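Local coordinates for uncharacterized protein lp_2219 (Lactobacillus plantarum, PDB 3HFQ) that is of unknown function but belongs to the seven-bladed beta-propeller lactonase family, and may therefore act on a lactone, at residues Val100-Tyr105 against Glu111-Ala116; Val127-His132 against Leu154-Leu159; Gln16-Gly21 against Leu53-Lys58. The protein carries 1 engineered substitution. All blocks are in the same frame, centred on the assembly; numbering follows the deposited sequence.

Interaction 1: residues Val100-Tyr105 against Glu111-Ala116; sequences VYSANY and EVMKIA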
# COMPACT_ATOMS: atom_id res chain seq x y z
N VAL A 100 -10.61 9.54 6.81
CA VAL A 100 -9.34 9.23 6.15
C VAL A 100 -8.43 8.68 7.24
O VAL A 100 -8.33 9.25 8.33
CB VAL A 100 -8.69 10.49 5.51
CG1 VAL A 100 -7.22 10.21 5.18
CG2 VAL A 100 -9.44 10.85 4.22
N TYR A 101 -7.79 7.55 6.97
CA TYR A 101 -6.88 6.93 7.93
C TYR A 101 -5.44 7.04 7.44
O TYR A 101 -5.18 7.00 6.24
CB TYR A 101 -7.20 5.44 8.09
CG TYR A 101 -8.64 5.12 8.42
CD1 TYR A 101 -9.20 5.49 9.65
CD2 TYR A 101 -9.44 4.43 7.51
CE1 TYR A 101 -10.52 5.17 9.96
CE2 TYR A 101 -10.76 4.12 7.81
CZ TYR A 101 -11.29 4.49 9.03
OH TYR A 101 -12.61 4.19 9.31
N SER A 102 -4.50 7.19 8.37
CA SER A 102 -3.10 7.26 8.01
C SER A 102 -2.26 6.52 9.04
O SER A 102 -2.64 6.42 10.22
CB SER A 102 -2.62 8.72 7.89
OG SER A 102 -2.79 9.44 9.09
N ALA A 103 -1.12 6.00 8.59
CA ALA A 103 -0.20 5.26 9.45
C ALA A 103 1.14 5.98 9.49
O ALA A 103 1.65 6.36 8.44
CB ALA A 103 -0.01 3.85 8.91
N ASN A 104 1.71 6.15 10.67
CA ASN A 104 3.00 6.83 10.76
C ASN A 104 4.06 5.88 11.29
O ASN A 104 4.01 5.43 12.43
CB ASN A 104 2.91 8.06 11.66
CG ASN A 104 4.11 8.97 11.51
OD1 ASN A 104 5.26 8.55 11.71
ND2 ASN A 104 3.87 10.23 11.16
N TYR A 105 5.04 5.60 10.43
CA TYR A 105 6.13 4.69 10.74
C TYR A 105 6.99 5.11 11.93
O TYR A 105 7.08 4.39 12.92
CB TYR A 105 7.00 4.54 9.50
CG TYR A 105 8.07 3.47 9.60
CD1 TYR A 105 9.30 3.74 10.21
CD2 TYR A 105 7.87 2.21 9.05
CE1 TYR A 105 10.30 2.76 10.28
CE2 TYR A 105 8.85 1.23 9.11
CZ TYR A 105 10.06 1.51 9.72
OH TYR A 105 11.03 0.53 9.75
N GLU A 111 -3.69 7.45 12.74
CA GLU A 111 -4.48 8.66 12.89
C GLU A 111 -5.77 8.59 12.08
O GLU A 111 -5.84 7.88 11.07
CB GLU A 111 -3.67 9.89 12.46
CG GLU A 111 -2.55 10.32 13.40
CD GLU A 111 -2.24 11.80 13.26
OE1 GLU A 111 -2.48 12.34 12.15
OE2 GLU A 111 -1.75 12.43 14.22
N VAL A 112 -6.77 9.33 12.54
CA VAL A 112 -8.07 9.37 11.88
C VAL A 112 -8.46 10.83 11.65
O VAL A 112 -8.29 11.67 12.54
CB VAL A 112 -9.17 8.70 12.74
CG1 VAL A 112 -10.49 8.64 11.97
CG2 VAL A 112 -8.72 7.31 13.17
N MSE A 113 -8.97 11.12 10.46
CA MSE A 113 -9.39 12.47 10.10
C MSE A 113 -10.78 12.37 9.49
O MSE A 113 -11.11 11.36 8.87
CB MSE A 113 -8.42 13.08 9.09
CG MSE A 113 -7.04 13.36 9.65
SE MSE A 113 -5.69 13.40 8.28
CE MSE A 113 -4.11 13.26 9.38
N LYS A 114 -11.59 13.41 9.65
CA LYS A 114 -12.93 13.40 9.07
C LYS A 114 -12.97 14.27 7.81
O LYS A 114 -12.32 15.31 7.75
CB LYS A 114 -13.97 13.88 10.09
CG LYS A 114 -13.75 15.28 10.62
CD LYS A 114 -14.80 15.63 11.67
CE LYS A 114 -14.65 17.06 12.17
NZ LYS A 114 -15.62 17.39 13.25
N ILE A 115 -13.72 13.82 6.81
CA ILE A 115 -13.83 14.54 5.55
C ILE A 115 -15.00 15.52 5.56
O ILE A 115 -16.14 15.14 5.82
CB ILE A 115 -14.02 13.55 4.38
CG1 ILE A 115 -12.93 12.48 4.41
CG2 ILE A 115 -14.01 14.28 3.05
CD1 ILE A 115 -13.17 11.32 3.47
N ALA A 116 -14.71 16.79 5.27
CA ALA A 116 -15.75 17.81 5.23
C ALA A 116 -16.50 17.69 3.90
O ALA A 116 -16.11 16.93 3.03
CB ALA A 116 -15.14 19.20 5.36
O HOH W 1 -5.71 10.28 9.13
O HOH W 2 -1.20 11.67 9.32

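Interaction 2: residues Val127-His132 against Leu154-Leu159; sequences VQHSGH and LAVIDL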
# COMPACT_ATOMS: atom_id res chain seq x y z
N VAL A 127 -3.83 7.45 17.66
CA VAL A 127 -3.59 6.31 18.54
C VAL A 127 -2.10 6.01 18.61
O VAL A 127 -1.46 5.77 17.58
CB VAL A 127 -4.35 5.07 18.03
CG1 VAL A 127 -4.00 3.85 18.87
CG2 VAL A 127 -5.85 5.34 18.10
N GLN A 128 -1.55 6.01 19.82
CA GLN A 128 -0.13 5.75 20.02
C GLN A 128 0.14 4.30 20.41
O GLN A 128 -0.50 3.77 21.32
CB GLN A 128 0.43 6.67 21.12
CG GLN A 128 1.92 6.51 21.38
CD GLN A 128 2.78 6.93 20.20
OE1 GLN A 128 2.77 8.10 19.80
NE2 GLN A 128 3.51 5.99 19.63
N HIS A 129 1.09 3.68 19.72
CA HIS A 129 1.45 2.29 20.02
C HIS A 129 2.86 2.23 20.58
O HIS A 129 3.63 3.19 20.49
CB HIS A 129 1.40 1.43 18.75
CG HIS A 129 0.07 1.43 18.06
ND1 HIS A 129 -0.37 2.49 17.30
CD2 HIS A 129 -0.92 0.50 18.02
CE1 HIS A 129 -1.57 2.22 16.81
NE2 HIS A 129 -1.92 1.02 17.23
N SER A 130 3.20 1.09 21.17
CA SER A 130 4.53 0.89 21.73
C SER A 130 4.94 -0.56 21.49
O SER A 130 4.11 -1.40 21.12
CB SER A 130 4.52 1.18 23.23
OG SER A 130 3.72 0.24 23.93
N GLY A 131 6.22 -0.85 21.69
CA GLY A 131 6.70 -2.20 21.47
C GLY A 131 7.94 -2.18 20.61
O GLY A 131 8.34 -1.12 20.14
N HIS A 132 8.54 -3.35 20.42
CA HIS A 132 9.75 -3.46 19.60
C HIS A 132 9.94 -4.90 19.17
O HIS A 132 9.13 -5.77 19.51
CB HIS A 132 10.98 -2.99 20.39
CG HIS A 132 11.20 -3.74 21.66
ND1 HIS A 132 10.57 -3.41 22.85
CD2 HIS A 132 11.97 -4.82 21.94
CE1 HIS A 132 10.94 -4.26 23.79
NE2 HIS A 132 11.79 -5.12 23.27
N LEU A 154 -11.01 -1.66 11.50
CA LEU A 154 -9.76 -1.17 10.92
C LEU A 154 -8.57 -2.03 11.30
O LEU A 154 -8.28 -2.22 12.48
CB LEU A 154 -9.49 0.27 11.37
CG LEU A 154 -8.32 0.98 10.68
CD1 LEU A 154 -8.76 1.44 9.29
CD2 LEU A 154 -7.85 2.19 11.50
N ALA A 155 -7.89 -2.57 10.30
CA ALA A 155 -6.71 -3.39 10.53
C ALA A 155 -5.52 -2.44 10.55
O ALA A 155 -5.34 -1.65 9.62
CB ALA A 155 -6.55 -4.41 9.41
N VAL A 156 -4.74 -2.51 11.62
CA VAL A 156 -3.57 -1.64 11.79
C VAL A 156 -2.34 -2.53 12.02
O VAL A 156 -2.30 -3.30 12.98
CB VAL A 156 -3.79 -0.69 13.00
CG1 VAL A 156 -2.55 0.19 13.21
CG2 VAL A 156 -5.02 0.18 12.75
N ILE A 157 -1.35 -2.40 11.15
CA ILE A 157 -0.15 -3.24 11.23
C ILE A 157 1.08 -2.54 11.81
O ILE A 157 1.47 -1.48 11.35
CB ILE A 157 0.21 -3.78 9.83
CG1 ILE A 157 -0.99 -4.50 9.24
CG2 ILE A 157 1.42 -4.71 9.92
CD1 ILE A 157 -0.81 -4.91 7.79
N ASP A 158 1.68 -3.16 12.82
CA ASP A 158 2.87 -2.61 13.47
C ASP A 158 4.08 -3.46 13.09
O ASP A 158 4.28 -4.55 13.61
CB ASP A 158 2.70 -2.62 14.99
CG ASP A 158 3.74 -1.78 15.71
OD1 ASP A 158 4.90 -1.72 15.24
OD2 ASP A 158 3.42 -1.19 16.76
N LEU A 159 4.89 -2.94 12.17
CA LEU A 159 6.08 -3.65 11.71
C LEU A 159 7.11 -3.75 12.83
O LEU A 159 7.82 -4.75 12.95
CB LEU A 159 6.68 -2.91 10.51
CG LEU A 159 8.01 -3.41 9.93
CD1 LEU A 159 8.04 -3.16 8.43
CD2 LEU A 159 9.17 -2.71 10.62
O HOH W 3 2.55 -2.30 18.92

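Interaction 3: residues Gln16-Gly21 against Leu53-Lys58; sequences QGIYQG and LYSVDK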
# COMPACT_ATOMS: atom_id res chain seq x y z
N GLN A 16 9.16 16.29 -8.15
CA GLN A 16 8.51 17.53 -7.72
C GLN A 16 7.16 17.26 -7.06
O GLN A 16 6.44 18.20 -6.71
CB GLN A 16 8.32 18.48 -8.91
CG GLN A 16 9.61 19.04 -9.46
CD GLN A 16 9.37 19.99 -10.62
OE1 GLN A 16 8.77 19.61 -11.62
NE2 GLN A 16 9.85 21.22 -10.48
N GLY A 17 6.81 15.99 -6.90
CA GLY A 17 5.55 15.66 -6.27
C GLY A 17 4.80 14.47 -6.84
O GLY A 17 5.38 13.40 -7.07
N ILE A 18 3.50 14.66 -7.07
CA ILE A 18 2.65 13.61 -7.60
C ILE A 18 2.58 13.70 -9.12
O ILE A 18 2.27 14.75 -9.68
CB ILE A 18 1.22 13.73 -7.01
CG1 ILE A 18 1.29 13.66 -5.49
CG2 ILE A 18 0.33 12.61 -7.55
CD1 ILE A 18 -0.00 14.02 -4.80
N TYR A 19 2.87 12.59 -9.79
CA TYR A 19 2.82 12.54 -11.25
C TYR A 19 1.60 11.76 -11.72
O TYR A 19 0.95 11.07 -10.93
CB TYR A 19 4.10 11.91 -11.82
CG TYR A 19 5.34 12.75 -11.58
CD1 TYR A 19 5.99 12.72 -10.34
CD2 TYR A 19 5.83 13.61 -12.56
CE1 TYR A 19 7.09 13.53 -10.08
CE2 TYR A 19 6.93 14.44 -12.31
CZ TYR A 19 7.55 14.39 -11.07
OH TYR A 19 8.63 15.20 -10.80
N GLN A 20 1.30 11.89 -13.01
CA GLN A 20 0.17 11.18 -13.58
C GLN A 20 0.53 10.63 -14.94
O GLN A 20 1.32 11.23 -15.68
CB GLN A 20 -1.06 12.11 -13.66
CG GLN A 20 -0.98 13.22 -14.70
CD GLN A 20 -2.13 14.21 -14.56
OE1 GLN A 20 -3.26 13.82 -14.25
NE2 GLN A 20 -1.85 15.48 -14.82
N GLY A 21 -0.02 9.48 -15.27
CA GLY A 21 0.27 8.87 -16.55
C GLY A 21 -0.93 8.18 -17.14
O GLY A 21 -2.05 8.26 -16.62
N LEU A 53 -8.18 13.56 -3.79
CA LEU A 53 -6.94 12.84 -3.59
C LEU A 53 -6.34 13.20 -2.24
O LEU A 53 -6.30 14.37 -1.86
CB LEU A 53 -5.95 13.21 -4.71
CG LEU A 53 -4.51 12.70 -4.62
CD1 LEU A 53 -4.48 11.18 -4.69
CD2 LEU A 53 -3.72 13.30 -5.77
N TYR A 54 -5.89 12.18 -1.51
CA TYR A 54 -5.29 12.39 -0.21
C TYR A 54 -3.88 11.83 -0.29
O TYR A 54 -3.68 10.68 -0.68
CB TYR A 54 -6.13 11.68 0.86
CG TYR A 54 -7.53 12.26 0.93
CD1 TYR A 54 -7.76 13.52 1.48
CD2 TYR A 54 -8.61 11.59 0.36
CE1 TYR A 54 -9.02 14.11 1.46
CE2 TYR A 54 -9.89 12.17 0.32
CZ TYR A 54 -10.08 13.44 0.87
OH TYR A 54 -11.32 14.04 0.82
N SER A 55 -2.90 12.65 0.06
CA SER A 55 -1.51 12.24 -0.04
C SER A 55 -0.67 12.51 1.19
O SER A 55 -0.91 13.45 1.94
CB SER A 55 -0.85 12.95 -1.22
OG SER A 55 -0.89 14.36 -1.03
N VAL A 56 0.34 11.66 1.38
CA VAL A 56 1.28 11.83 2.48
C VAL A 56 1.87 13.20 2.19
O VAL A 56 2.07 13.55 1.02
CB VAL A 56 2.37 10.75 2.42
CG1 VAL A 56 3.50 11.09 3.40
CG2 VAL A 56 1.77 9.40 2.75
N ASP A 57 2.14 13.98 3.23
CA ASP A 57 2.64 15.32 3.01
C ASP A 57 3.68 15.77 4.03
O ASP A 57 3.57 15.48 5.22
CB ASP A 57 1.44 16.27 2.99
CG ASP A 57 1.82 17.72 2.86
OD1 ASP A 57 2.75 18.04 2.08
OD2 ASP A 57 1.17 18.56 3.53
N LYS A 58 4.70 16.47 3.55
CA LYS A 58 5.74 17.00 4.42
C LYS A 58 5.79 18.50 4.25
O LYS A 58 5.94 19.01 3.14
CB LYS A 58 7.11 16.40 4.06
CG LYS A 58 8.25 16.86 4.97
CD LYS A 58 9.53 16.09 4.69
CE LYS A 58 10.62 16.43 5.70
NZ LYS A 58 11.86 15.63 5.49

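Interaction 1: residues Val100-Tyr105 against Glu111-Ala116
Tyr101 and Val112 form a non-hydrogen-bonded pair of an antiparallel beta hairpin, their side chains lying side by side and pointing the same way. Followed outward, Tyr101 CB sits 4.1 Å from Glu111 O. With CG anti to the carbonyl carbon (chi1 -53°), the ring then runs alongside the valine: Tyr101 CD1 meets Val112 CG2 at 4.0 Å, in the ring plane at its edge, and CE1 meets CG1. The hydroxyl at the tip bonds Asp94 OD2.

The flanking pairs, Val100 with Met113 and Ser102 with Glu111, are hydrogen-bonded, two bonds each. The straightest is Glu111 N to Ser102 O, 2.9 Å with 172° at the hydrogen. On their face, Val100 CG2 packs 3.8 Å from Ile115 CD1, the two side chains crossing at about a right angle. Ser102 OG is joined to two waters; one also donates to Val100 O and the other to Glu111 OE1, while Thr126 holds OE2.

These are the two middle strands of a four-stranded propeller blade, edged by strands 90-94 and 121-128. Tyr101 leans on strand 143-148 of the next blade, and Val100 and Ile115 reach Tyr54 in the preceding one.

Interaction 2: residues Val127-His132 against Leu154-Leu159
His129 brings the NE2 end of its imidazole up to Val156, the two side chains slanting past each other, with His129 NE2 4.2 Å from Val156 CG1. The same histidine comes near the next residue of strand 154-158 on the same face through its CB, which lies 3.9 Å from Asp158 OD2. No direct hydrogen bond spans the contact, and the two backbones stay well apart: His129 CA and Asp158 CA, the nearest such pair, are 8.3 Å from each other. Side chains and one water make the contact.

Water 3 supplies the polar link. It donates to Asp158 OD2 at 2.6 Å and to Ser130 O at 2.8 Å, tying the carboxylate to the backbone just beyond the histidine. Asp158 extends its CG anti to the backbone N (chi1 -167°), which carries the carboxylate across toward 127-132. There OD2 also bonds Ser141 OG, while OD1 takes the backbone N-H groups of His142 and Ser161. With four partners shared between its two oxygens, this buried carboxylate is firmly fixed in rotation.

The histidine is fixed too: its ND1 bonds Gly108 O, and its ring meets Tyr165 edge to face. Just before it, Gln128 curls forward over the next residue, and its NE2 donates to His129 O at 2.9 Å, nearly straight at 172° and in the amide plane, on a lone pair of that carbonyl. Lys107 O is a second acceptor for the same amide.

The contact is a seam between two propeller blades. Residues 127-132 leave the outermost strand of one blade, beside strand 109-115, whose Ala110 touches both His129 and Val156. Strand 154-158 lies in the following blade between strands 143-148 and 163-169, and Ile143 of the former packs against His129, Val156 and Asp158 alike.

Interaction 3: residues Gln16-Gly21 against Leu53-Lys58
No ring or amide plane comes between Ile18 and its partners Leu53 and Ser55; the Tyr19 and Tyr54 rings and the Gln20 amide have other neighbours. This is blade-to-blade packing in the beta-propeller, a small side-chain contact, isoleucine against leucine and serine, between strand 17-24 of one four-stranded sheet and strand 52-59 of the next. The Tyr19 ring lies among Leu35, Asn32 and Pro332, and its edge carries the hydroxyl to the Gln16 backbone, where Gln16 N donates to Tyr19 OH at 2.9 Å. Gln20 OE1 bonds Arg4 NH2, and its NE2 bonds Gln73 O. Tyr54, next to both contact residues of its strand, points away from 16-21, packs on Ala67 and bonds Gly119 O through its OH.

The joint itself rests on one methyl. With CG1 anti to the carbonyl carbon (chi1 -57°) and the chain extended at chi2 (169°), Ile18 presents CD1 to the opposing strand. There it meets two residues that alternate along one face of 53-58, Leu53 through its CD2 branch and Ser55 through CB. The strands are too far apart for backbone bonding, with Ile18 CA 8.7 Å from Ser55 CA.

Leu45, on the edge strand 45-47 of the second blade, touches Ile18, Leu53 and Ser55 together, and Pro42 also lies against Ile18. Ser55 OG, buried here, is hydrogen-bonded to Trp68 NE1. Ile18 CD1 ends up 3.8 Å from Ser55 CB, 3.9 Å from Ser55 OG and 3.9 Å from Leu53 CD2.

The three contacts follow the propeller round four successive blades. Interaction 3 joins the first two, interaction 1 lies within the third, and interaction 2 joins the third to the fourth. Along the chain they come in series, 3, then 1, then 2. Interaction 1 touches both others: Ile115 CG2 lies 3.5 Å from Tyr54 OH of interaction 3, and Tyr101 CD2 lies 3.5 Å from Leu154 CD1 of interaction 2. Its strand 109-115 also neighbours strand 121-128, from which 127-132 emerges. Interactions 2 and 3 do not meet, their nearest atoms being about 14 Å apart. All three are structural packing of the propeller, with no ligand bound in any of them.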